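Local coordinates for protein galactan 1,3-beta-galactosidase (Phanerochaete chrysosporium, PDB 7BYT) that probably hydrolyses beta-1,3-galactan as an exo-acting family 43 glycosidase, and binds galactose both in its catalytic domain and in a separate calcium-bearing carbohydrate-binding module, at residues W239-A244 / A253-D258; L186-I191 / I201-S206; S318-G323 / K330-L335. All coordinates share one frame; numbering follows the deposited sequence. Where two conformers were deposited one is given.

Contact 1: residues W239-A244 / A253-D258; sequences WYSQNA and AIYMGD. With GLA (alpha-D-galactopyranose), chain F.
The hairpin of strands 242-249 and 252-259, part of one four-stranded sheet in the catalytic domain, is joined here by Gln-242 and Asp-258, an antiparallel hydrogen-bonded pair. Gln-242 N reaches Asp-258 O at 2.9 Å, and Asp-258 N returns a bond to Gln-242 O. Two residues on, Ala-244 N donates to Met-256 O at 2.8 Å. Tyr-255 swings its ring in beside the strand, CG anti to the backbone N (chi1 169°), and its OH donates to Ser-241 OG at 2.7 Å, near the ring plane. That serine hydroxyl also meets Thr-238 O. The Asn-243 amide lies only 22° from parallel with the tyrosine ring, OD1 3.3 Å from CE1, while its ND2 turns to Ala-188 O. Gly-257 leaves room for the tyrosine hydroxyl and the Gln-242 carbonyl: a CB there would run into both. A water sits 2.8 Å from Asp-258 OD2, which Gly-21 N also engages, and 3.0 Å from Gln-242 O. The extended Gln-242 chain carries its amide to the galactose, with OE1 3.0 Å from sugar O1 and NE2 bonding weakly to O2; Trp-260 NE1 steadies OE1. A strand at the blade's inner edge feeding a residue into the central pocket is the pattern of the five-bladed beta-propeller of family 43.

Contact 2: residues L186-I191 / I201-S206; sequences LEAPGI and IASHTS. With GLA (alpha-D-galactopyranose), chain F.
Glu-187 and Ser-203 trade two backbone hydrogen bonds, and their side chains leave the sheet on the same face. The glutamate's CB stands about 4.4 Å from Ser-203 OG. Placed between the backbone N and the carbonyl carbon (chi1 62°), CG comes in closer, 3.5 Å from that hydroxyl oxygen, which itself donates to His-204 O. CD then passes Thr-205 CG2 at 3.9 Å, the two chains crossing at a slant. At the tip, OE2 lies 3.5 Å from C1 of the galactose and takes a 2.7 Å bond from a water that also accepts from Ser-206 N; OE1 comes close to the carboxylate of Asp-137, which binds the sugar, a pairing of like charges. With an alanine here, that water would probably lose its carboxylate partner and a gap would be likely to open between Thr-205 CG2 and the sugar. Strands 186-187 and 189-194 both pair with 197-204 in one blade of the catalytic beta-propeller, with a beta bulge between them: after Glu-187 the register slips by one, Ala-188 turns the chain with positive phi, and pairing resumes where Ile-201 N donates to Gly-190 O at 2.8 Å. Away from the sugar, Leu-186 CD2 rests over one face of the His-204 ring in a CH-pi contact, 3.9 Å from its centroid. The imidazole is held from both nitrogens, ND1 by Thr-185 O and NE2 by Gln-228 OE1.

Contact 3: residues S318-G323 / K330-L335; sequences STILSG and KAVGYL. With CA (calcium ion), chain E; GAL (beta-D-galactopyranose), chain G.
Leu-321 and Gly-333 meet in the close-fitted part of the short hairpin 319-322 / 330-333. Leu-321 CD1 lies 3.7 Å from Gly-333 CA, taking the space where a side chain would otherwise stand: a CB on the glycine would collide with Leu-321 CG and crowd Thr-319 OG1. Four backbone hydrogen bonds fasten this part. Thr-319 and Gly-333 exchange one pair, Leu-321 and Ala-331 the other, with Leu-321 N to Ala-331 O the shortest at 2.8 Å. On the other face Val-332 turns one methyl to Ile-320 CD1, at 4.1 Å, and the other to Ser-318 CB, while Val-341 and Ala-309 meet the valine from outside the hairpin.

The side carrying Ile-320, Ser-322 and Lys-330 is looser; Ile-320 and Ser-322 are exposed, and Lys-330 runs extended until a bend at its last torsion brings NZ to Ser-322 OG in a weak 3.3 Å bond. Ile-320 CG2 merely brushes Lys-330 CD. The lysine's backbone does firmer work: its O binds calcium at 2.4 Å, together with Glu-308, Glu-310, Ser-327 and Asp-422.

Beyond Gly-333 the chain takes a positive phi at Tyr-334, whose N donates to O3 of the galactose at 2.8 Å and a nearly straight 171°. The phenol ring lies against the sugar, C4 sitting 3.7 Å above the plane over its centre, with Thr-319 OG1 at the ring edge. Asp-420 and Arg-367 also bond to this galactose. An aromatic platform under the sugar and a calcium ion bound beside the same hairpin are characteristic of beta-sandwich carbohydrate-binding modules of the CBM6 and CBM35 type.

Contacts 1 and 2 are buried in the catalytic propeller and adjoin each other around one galactose. They belong to different sheets of it, yet side-chain amides of strand 242-249 tie the two hairpins together, Gln-242 NE2 reaching Ser-203 OG at 3.0 Å. Toward the sugar their chemistry is polar, with amide, carboxylate, hydroxyl and water turned to the pocket. Contact 3 lies in the binding module, its centre about 30 Å from that of contact 1 and about 35 Å from that of contact 2, and is only partly buried. There a tyrosine face is added to the polar bonds to the sugar, and a backbone carbonyl binds calcium.

Contact 1: residues W239-A244 / A253-D258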
loop_
_atom_site.group_PDB
_atom_site.type_symbol
_atom_site.label_atom_id
_atom_site.label_comp_id
_atom_site.label_asym_id
_atom_site.label_seq_id
_atom_site.Cartn_x
_atom_site.Cartn_y
_atom_site.Cartn_z
ATOM N N TRP A 239 -7.442 -3.743 4.979
ATOM C CA TRP A 239 -8.074 -2.519 4.494
ATOM C C TRP A 239 -7.898 -2.398 2.983
ATOM O O TRP A 239 -7.601 -1.328 2.445
ATOM C CB TRP A 239 -7.552 -1.293 5.245
ATOM C CG TRP A 239 -7.884 -1.337 6.709
ATOM C CD1 TRP A 239 -7.028 -1.603 7.739
ATOM C CD2 TRP A 239 -9.167 -1.104 7.299
ATOM N NE1 TRP A 239 -7.702 -1.559 8.942
ATOM C CE2 TRP A 239 -9.018 -1.256 8.697
ATOM C CE3 TRP A 239 -10.431 -0.798 6.783
ATOM C CZ2 TRP A 239 -10.082 -1.091 9.582
ATOM C CZ3 TRP A 239 -11.484 -0.627 7.667
ATOM C CH2 TRP A 239 -11.303 -0.782 9.051
ATOM N N TYR A 240 -8.079 -3.529 2.303
ATOM C CA TYR A 240 -7.903 -3.665 0.855
ATOM C C TYR A 240 -6.521 -3.184 0.412
ATOM O O TYR A 240 -6.365 -2.166 -0.276
ATOM C CB TYR A 240 -9.004 -2.941 0.074
ATOM C CG TYR A 240 -9.218 -3.404 -1.357
ATOM C CD1 TYR A 240 -8.200 -3.980 -2.122
ATOM C CD2 TYR A 240 -10.471 -3.280 -1.937
ATOM C CE1 TYR A 240 -8.431 -4.394 -3.432
ATOM C CE2 TYR A 240 -10.709 -3.695 -3.238
ATOM C CZ TYR A 240 -9.693 -4.256 -3.974
ATOM O OH TYR A 240 -9.966 -4.669 -5.260
ATOM N N SER A 241 -5.520 -3.976 0.781
ATOM C CA SER A 241 -4.160 -3.676 0.354
ATOM C C SER A 241 -3.303 -4.924 0.488
ATOM O O SER A 241 -3.742 -5.959 0.996
ATOM C CB SER A 241 -3.565 -2.501 1.146
ATOM O OG SER A 241 -3.279 -2.907 2.476
ATOM N N GLN A 242 -2.060 -4.797 0.026
ATOM C CA GLN A 242 -1.046 -5.830 0.189
ATOM C C GLN A 242 0.255 -5.153 0.579
ATOM O O GLN A 242 0.633 -4.145 -0.024
ATOM C CB GLN A 242 -0.857 -6.616 -1.114
ATOM C CG GLN A 242 0.130 -7.768 -0.978
ATOM C CD GLN A 242 0.364 -8.511 -2.274
ATOM O OE1 GLN A 242 0.251 -7.936 -3.371
ATOM N NE2 GLN A 242 0.710 -9.798 -2.166
ATOM N N ASN A 243 0.939 -5.715 1.554
ATOM C CA ASN A 243 2.202 -5.151 2.054
ATOM C C ASN A 243 3.156 -4.858 0.917
ATOM O O ASN A 243 3.269 -5.651 -0.031
ATOM C CB ASN A 243 2.858 -6.144 3.003
ATOM C CG ASN A 243 3.924 -5.531 3.857
ATOM O OD1 ASN A 243 3.751 -4.439 4.397
ATOM N ND2 ASN A 243 5.049 -6.241 4.005
ATOM N N ALA A 244 3.892 -3.761 1.079
ATOM C CA ALA A 244 4.980 -3.445 0.160
ATOM C C ALA A 244 6.246 -3.084 0.928
ATOM O O ALA A 244 7.325 -3.605 0.628
ATOM C CB ALA A 244 4.602 -2.306 -0.803
ATOM N N ALA A 253 6.041 2.429 13.340
ATOM C CA ALA A 253 6.431 2.195 11.957
ATOM C C ALA A 253 5.313 2.705 11.070
ATOM O O ALA A 253 4.289 3.194 11.553
ATOM C CB ALA A 253 6.721 0.712 11.696
ATOM N N ILE A 254 5.542 2.621 9.759
ATOM C CA ILE A 254 4.549 2.948 8.744
ATOM C C ILE A 254 4.350 1.722 7.869
ATOM O O ILE A 254 5.322 1.170 7.333
ATOM C CB ILE A 254 4.983 4.145 7.883
ATOM C CG1 ILE A 254 5.169 5.381 8.763
ATOM C CG2 ILE A 254 3.957 4.391 6.784
ATOM C CD1 ILE A 254 5.748 6.578 8.006
ATOM N N TYR A 255 3.089 1.308 7.719
ATOM C CA TYR A 255 2.712 0.268 6.772
ATOM C C TYR A 255 2.530 0.934 5.416
ATOM O O TYR A 255 1.726 1.862 5.288
ATOM C CB TYR A 255 1.383 -0.349 7.209
ATOM C CG TYR A 255 0.776 -1.250 6.158
ATOM C CD1 TYR A 255 1.214 -2.556 6.020
ATOM C CD2 TYR A 255 -0.219 -0.788 5.294
ATOM C CE1 TYR A 255 0.686 -3.393 5.046
ATOM C CE2 TYR A 255 -0.759 -1.628 4.314
ATOM C CZ TYR A 255 -0.298 -2.926 4.204
ATOM O OH TYR A 255 -0.814 -3.765 3.253
ATOM N N MET A 256 3.260 0.465 4.406
ATOM C CA MET A 256 3.085 0.936 3.038
ATOM C C MET A 256 2.648 -0.249 2.200
ATOM O O MET A 256 3.397 -1.224 2.069
ATOM C CB MET A 256 4.380 1.518 2.481
ATOM C CG MET A 256 4.766 2.804 3.160
ATOM S SD MET A 256 6.416 3.275 2.653
ATOM C CE MET A 256 6.559 4.850 3.499
ATOM N N GLY A 257 1.435 -0.171 1.649
ATOM C CA GLY A 257 0.899 -1.233 0.829
ATOM C C GLY A 257 0.412 -0.712 -0.515
ATOM O O GLY A 257 0.317 0.501 -0.752
ATOM N N ASP A 258 0.103 -1.657 -1.390
ATOM C CA ASP A 258 -0.497 -1.377 -2.691
ATOM C C ASP A 258 -1.952 -1.826 -2.677
ATOM O O ASP A 258 -2.282 -2.881 -2.116
ATOM C CB ASP A 258 0.232 -2.153 -3.795
ATOM C CG ASP A 258 1.647 -1.671 -4.005
ATOM O OD1 ASP A 258 1.815 -0.534 -4.476
ATOM O OD2 ASP A 258 2.588 -2.428 -3.700
HETATM C C1 GLA F . 1.000 -10.682 -6.058
HETATM C C2 GLA F . 2.453 -10.276 -5.882
HETATM C C3 GLA F . 2.769 -9.169 -6.878
HETATM C C4 GLA F . 2.569 -9.705 -8.298
HETATM C C5 GLA F . 1.146 -10.267 -8.430
HETATM C C6 GLA F . 0.928 -10.956 -9.779
HETATM O O1 GLA F . 0.148 -9.537 -5.854
HETATM O O2 GLA F . 2.634 -9.851 -4.534
HETATM O O3 GLA F . 4.102 -8.671 -6.701
HETATM O O4 GLA F . 3.560 -10.695 -8.639
HETATM O O5 GLA F . 0.846 -11.203 -7.383
HETATM O O6 GLA F . 1.642 -12.196 -9.829
HETATM O O HOH W 1 1.924 -4.906 -2.613
#

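Contact 2: residues L186-I191 / I201-S206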
loop_
_atom_site.group_PDB
_atom_site.type_symbol
_atom_site.label_atom_id
_atom_site.label_comp_id
_atom_site.label_asym_id
_atom_site.label_seq_id
_atom_site.Cartn_x
_atom_site.Cartn_y
_atom_site.Cartn_z
ATOM N N LEU A 186 3.574 -17.536 2.038
ATOM C CA LEU A 186 3.707 -16.113 2.326
ATOM C C LEU A 186 4.314 -15.375 1.144
ATOM O O LEU A 186 5.218 -15.881 0.471
ATOM C CB LEU A 186 4.601 -15.893 3.549
ATOM C CG LEU A 186 4.067 -16.463 4.859
ATOM C CD1 LEU A 186 5.105 -16.238 5.946
ATOM C CD2 LEU A 186 2.748 -15.804 5.253
ATOM N N GLU A 187 3.840 -14.161 0.907
ATOM C CA GLU A 187 4.500 -13.294 -0.064
ATOM C C GLU A 187 4.464 -11.860 0.456
ATOM O O GLU A 187 4.189 -11.617 1.637
ATOM C CB GLU A 187 4.029 -13.530 -1.508
ATOM C CG GLU A 187 2.587 -13.258 -1.739
ATOM C CD GLU A 187 2.142 -13.405 -3.211
ATOM O OE1 GLU A 187 2.866 -13.928 -4.103
ATOM O OE2 GLU A 187 1.007 -12.988 -3.474
ATOM N N ALA A 188 4.851 -10.916 -0.399
ATOM C CA ALA A 188 4.930 -9.492 -0.056
ATOM C C ALA A 188 5.573 -9.237 1.311
ATOM O O ALA A 188 4.994 -8.526 2.146
ATOM C CB ALA A 188 3.540 -8.854 -0.136
ATOM N N PRO A 189 6.767 -9.765 1.576
ATOM C CA PRO A 189 7.358 -9.620 2.911
ATOM C C PRO A 189 8.010 -8.260 3.153
ATOM O O PRO A 189 8.420 -7.544 2.234
ATOM C CB PRO A 189 8.436 -10.705 2.920
ATOM C CG PRO A 189 8.889 -10.743 1.471
ATOM C CD PRO A 189 7.606 -10.610 0.698
ATOM N N GLY A 190 8.125 -7.936 4.441
ATOM C CA GLY A 190 9.035 -6.909 4.917
ATOM C C GLY A 190 9.363 -7.208 6.361
ATOM O O GLY A 190 8.598 -7.887 7.049
ATOM N N ILE A 191 10.517 -6.717 6.823
ATOM C CA ILE A 191 10.871 -6.831 8.238
ATOM C C ILE A 191 11.177 -5.453 8.806
ATOM O O ILE A 191 11.906 -4.663 8.190
ATOM C CB ILE A 191 12.055 -7.789 8.482
ATOM C CG1 ILE A 191 11.570 -9.234 8.356
ATOM C CG2 ILE A 191 12.676 -7.562 9.870
ATOM C CD1 ILE A 191 12.684 -10.272 8.482
ATOM N N ILE A 201 6.329 -8.901 8.340
ATOM C CA ILE A 201 4.979 -8.636 7.843
ATOM C C ILE A 201 4.882 -9.254 6.457
ATOM O O ILE A 201 5.800 -9.102 5.642
ATOM C CB ILE A 201 4.705 -7.121 7.764
ATOM C CG1 ILE A 201 5.144 -6.389 9.033
ATOM C CG2 ILE A 201 3.259 -6.842 7.326
ATOM C CD1 ILE A 201 4.332 -6.706 10.227
ATOM N N ALA A 202 3.779 -9.948 6.183
ATOM C CA ALA A 202 3.634 -10.628 4.904
ATOM C C ALA A 202 2.162 -10.855 4.604
ATOM O O ALA A 202 1.313 -10.876 5.502
ATOM C CB ALA A 202 4.368 -11.977 4.904
ATOM N N SER A 203 1.871 -11.040 3.323
ATOM C CA SER A 203 0.555 -11.482 2.890
ATOM C C SER A 203 0.580 -12.979 2.638
ATOM O O SER A 203 1.632 -13.615 2.592
ATOM C CB SER A 203 0.126 -10.761 1.611
ATOM O OG SER A 203 0.795 -11.284 0.463
ATOM N N HIS A 204 -0.604 -13.551 2.487
ATOM C CA HIS A 204 -0.686 -14.880 1.905
ATOM C C HIS A 204 -0.755 -14.747 0.386
ATOM O O HIS A 204 -0.579 -13.658 -0.170
ATOM C CB HIS A 204 -1.793 -15.712 2.556
ATOM C CG HIS A 204 -1.378 -16.345 3.849
ATOM N ND1 HIS A 204 -0.488 -17.396 3.915
ATOM C CD2 HIS A 204 -1.717 -16.060 5.129
ATOM C CE1 HIS A 204 -0.308 -17.740 5.179
ATOM N NE2 HIS A 204 -1.042 -16.945 5.936
ATOM N N THR A 205 -0.981 -15.856 -0.305
ATOM C CA THR A 205 -0.853 -15.916 -1.761
ATOM C C THR A 205 -2.246 -16.010 -2.376
ATOM O O THR A 205 -2.853 -17.085 -2.410
ATOM C CB THR A 205 -0.013 -17.117 -2.191
ATOM O OG1 THR A 205 -0.588 -18.324 -1.665
ATOM C CG2 THR A 205 1.419 -16.974 -1.705
ATOM N N SER A 206 -2.755 -14.878 -2.864
ATOM C CA SER A 206 -4.019 -14.828 -3.589
ATOM C C SER A 206 -3.895 -13.994 -4.860
ATOM O O SER A 206 -4.838 -13.291 -5.248
ATOM C CB SER A 206 -5.171 -14.349 -2.697
ATOM O OG SER A 206 -4.887 -13.088 -2.093
HETATM C C1 GLA F . 1.000 -10.682 -6.058
HETATM C C2 GLA F . 2.453 -10.276 -5.882
HETATM C C3 GLA F . 2.769 -9.169 -6.878
HETATM C C4 GLA F . 2.569 -9.705 -8.298
HETATM C C5 GLA F . 1.146 -10.267 -8.430
HETATM C C6 GLA F . 0.928 -10.956 -9.779
HETATM O O1 GLA F . 0.148 -9.537 -5.854
HETATM O O2 GLA F . 2.634 -9.851 -4.534
HETATM O O3 GLA F . 4.102 -8.671 -6.701
HETATM O O4 GLA F . 3.560 -10.695 -8.639
HETATM O O5 GLA F . 0.846 -11.203 -7.383
HETATM O O6 GLA F . 1.642 -12.196 -9.829
HETATM O O HOH W 2 -1.500 -12.229 -2.928
#

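Contact 3: residues S318-G323 / K330-L335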
loop_
_atom_site.group_PDB
_atom_site.type_symbol
_atom_site.label_atom_id
_atom_site.label_comp_id
_atom_site.label_asym_id
_atom_site.label_seq_id
_atom_site.Cartn_x
_atom_site.Cartn_y
_atom_site.Cartn_z
ATOM N N SER A 318 -34.002 4.533 -2.468
ATOM C CA SER A 318 -33.002 4.048 -1.524
ATOM C C SER A 318 -33.669 3.510 -0.255
ATOM O O SER A 318 -34.804 3.861 0.084
ATOM C CB SER A 318 -32.014 5.158 -1.178
ATOM O OG SER A 318 -32.691 6.292 -0.649
ATOM N N THR A 319 -32.945 2.645 0.457
ATOM C CA THR A 319 -33.500 1.919 1.594
ATOM C C THR A 319 -32.561 2.014 2.788
ATOM O O THR A 319 -31.420 2.478 2.682
ATOM C CB THR A 319 -33.664 0.432 1.265
ATOM O OG1 THR A 319 -32.377 -0.116 0.964
ATOM C CG2 THR A 319 -34.578 0.231 0.061
ATOM N N ILE A 320 -33.046 1.548 3.939
ATOM C CA ILE A 320 -32.221 1.406 5.134
ATOM C C ILE A 320 -31.849 -0.062 5.289
ATOM O O ILE A 320 -32.728 -0.932 5.341
ATOM C CB ILE A 320 -32.943 1.920 6.389
ATOM C CG1 ILE A 320 -33.242 3.416 6.274
ATOM C CG2 ILE A 320 -32.110 1.621 7.647
ATOM C CD1 ILE A 320 -32.027 4.253 6.026
ATOM N N LEU A 321 -30.551 -0.341 5.346
ATOM C CA LEU A 321 -30.009 -1.673 5.590
ATOM C C LEU A 321 -29.561 -1.776 7.036
ATOM O O LEU A 321 -29.078 -0.801 7.615
ATOM C CB LEU A 321 -28.778 -1.922 4.713
ATOM C CG LEU A 321 -28.960 -1.793 3.209
ATOM C CD1 LEU A 321 -27.636 -2.005 2.479
ATOM C CD2 LEU A 321 -29.987 -2.808 2.748
ATOM N N SER A 322 -29.727 -2.957 7.620
ATOM C CA SER A 322 -29.221 -3.245 8.953
ATOM C C SER A 322 -28.097 -4.259 8.846
ATOM O O SER A 322 -28.175 -5.211 8.061
ATOM C CB SER A 322 -30.333 -3.773 9.858
ATOM O OG SER A 322 -31.360 -2.807 9.968
ATOM N N GLY A 323 -27.041 -4.034 9.615
ATOM C CA GLY A 323 -25.933 -4.965 9.638
ATOM C C GLY A 323 -24.920 -4.662 10.721
ATOM O O GLY A 323 -24.653 -3.490 11.031
ATOM N N LYS A 330 -26.471 0.426 10.840
ATOM C CA LYS A 330 -27.317 0.728 9.696
ATOM C C LYS A 330 -26.504 1.391 8.594
ATOM O O LYS A 330 -25.460 2.002 8.837
ATOM C CB LYS A 330 -28.508 1.616 10.088
ATOM C CG LYS A 330 -29.462 0.953 11.082
ATOM C CD LYS A 330 -30.683 1.820 11.320
ATOM C CE LYS A 330 -31.662 1.128 12.266
ATOM N NZ LYS A 330 -31.549 -0.358 12.208
ATOM N N ALA A 331 -27.021 1.268 7.368
ATOM C CA ALA A 331 -26.441 1.891 6.190
ATOM C C ALA A 331 -27.588 2.205 5.243
ATOM O O ALA A 331 -28.724 1.780 5.458
ATOM C CB ALA A 331 -25.418 0.975 5.506
ATOM N N VAL A 332 -27.294 2.952 4.186
ATOM C CA VAL A 332 -28.284 3.249 3.156
ATOM C C VAL A 332 -27.973 2.389 1.945
ATOM O O VAL A 332 -26.851 2.424 1.422
ATOM C CB VAL A 332 -28.307 4.744 2.802
ATOM C CG1 VAL A 332 -29.286 4.999 1.642
ATOM C CG2 VAL A 332 -28.712 5.566 4.024
ATOM N N GLY A 333 -28.967 1.616 1.508
ATOM C CA GLY A 333 -28.840 0.728 0.377
ATOM C C GLY A 333 -29.654 1.208 -0.813
ATOM O O GLY A 333 -30.350 2.216 -0.764
ATOM N N TYR A 334 -29.547 0.450 -1.902
ATOM C CA TYR A 334 -30.219 0.800 -3.157
ATOM C C TYR A 334 -29.977 2.263 -3.538
ATOM O O TYR A 334 -30.885 3.002 -3.926
ATOM C CB TYR A 334 -31.701 0.387 -3.139
ATOM C CG TYR A 334 -31.811 -1.122 -3.276
ATOM C CD1 TYR A 334 -31.664 -1.954 -2.174
ATOM C CD2 TYR A 334 -31.972 -1.706 -4.524
ATOM C CE1 TYR A 334 -31.712 -3.335 -2.311
ATOM C CE2 TYR A 334 -32.028 -3.084 -4.664
ATOM C CZ TYR A 334 -31.899 -3.883 -3.557
ATOM O OH TYR A 334 -31.954 -5.252 -3.708
ATOM N N LEU A 335 -28.722 2.686 -3.396
ATOM C CA LEU A 335 -28.292 4.004 -3.825
ATOM C C LEU A 335 -27.899 3.950 -5.292
ATOM O O LEU A 335 -27.406 2.933 -5.788
ATOM C CB LEU A 335 -27.098 4.478 -2.996
ATOM C CG LEU A 335 -27.461 4.994 -1.607
ATOM C CD1 LEU A 335 -26.180 5.246 -0.832
ATOM C CD2 LEU A 335 -28.290 6.282 -1.711
HETATM CA CA CA E . -24.244 3.890 9.556
HETATM C C1 GAL G . -26.585 -5.196 -2.965
HETATM C C2 GAL G . -26.730 -3.953 -2.085
HETATM C C3 GAL G . -28.073 -3.237 -2.349
HETATM C C4 GAL G . -28.220 -2.916 -3.837
HETATM C C5 GAL G . -28.017 -4.218 -4.603
HETATM C C6 GAL G . -28.032 -4.051 -6.111
HETATM O O1 GAL G . -25.294 -5.751 -2.806
HETATM O O2 GAL G . -26.680 -4.322 -0.712
HETATM O O3 GAL G . -28.163 -2.017 -1.600
HETATM O O4 GAL G . -27.219 -1.967 -4.277
HETATM O O5 GAL G . -26.742 -4.814 -4.298
HETATM O O6 GAL G . -28.168 -5.332 -6.749
#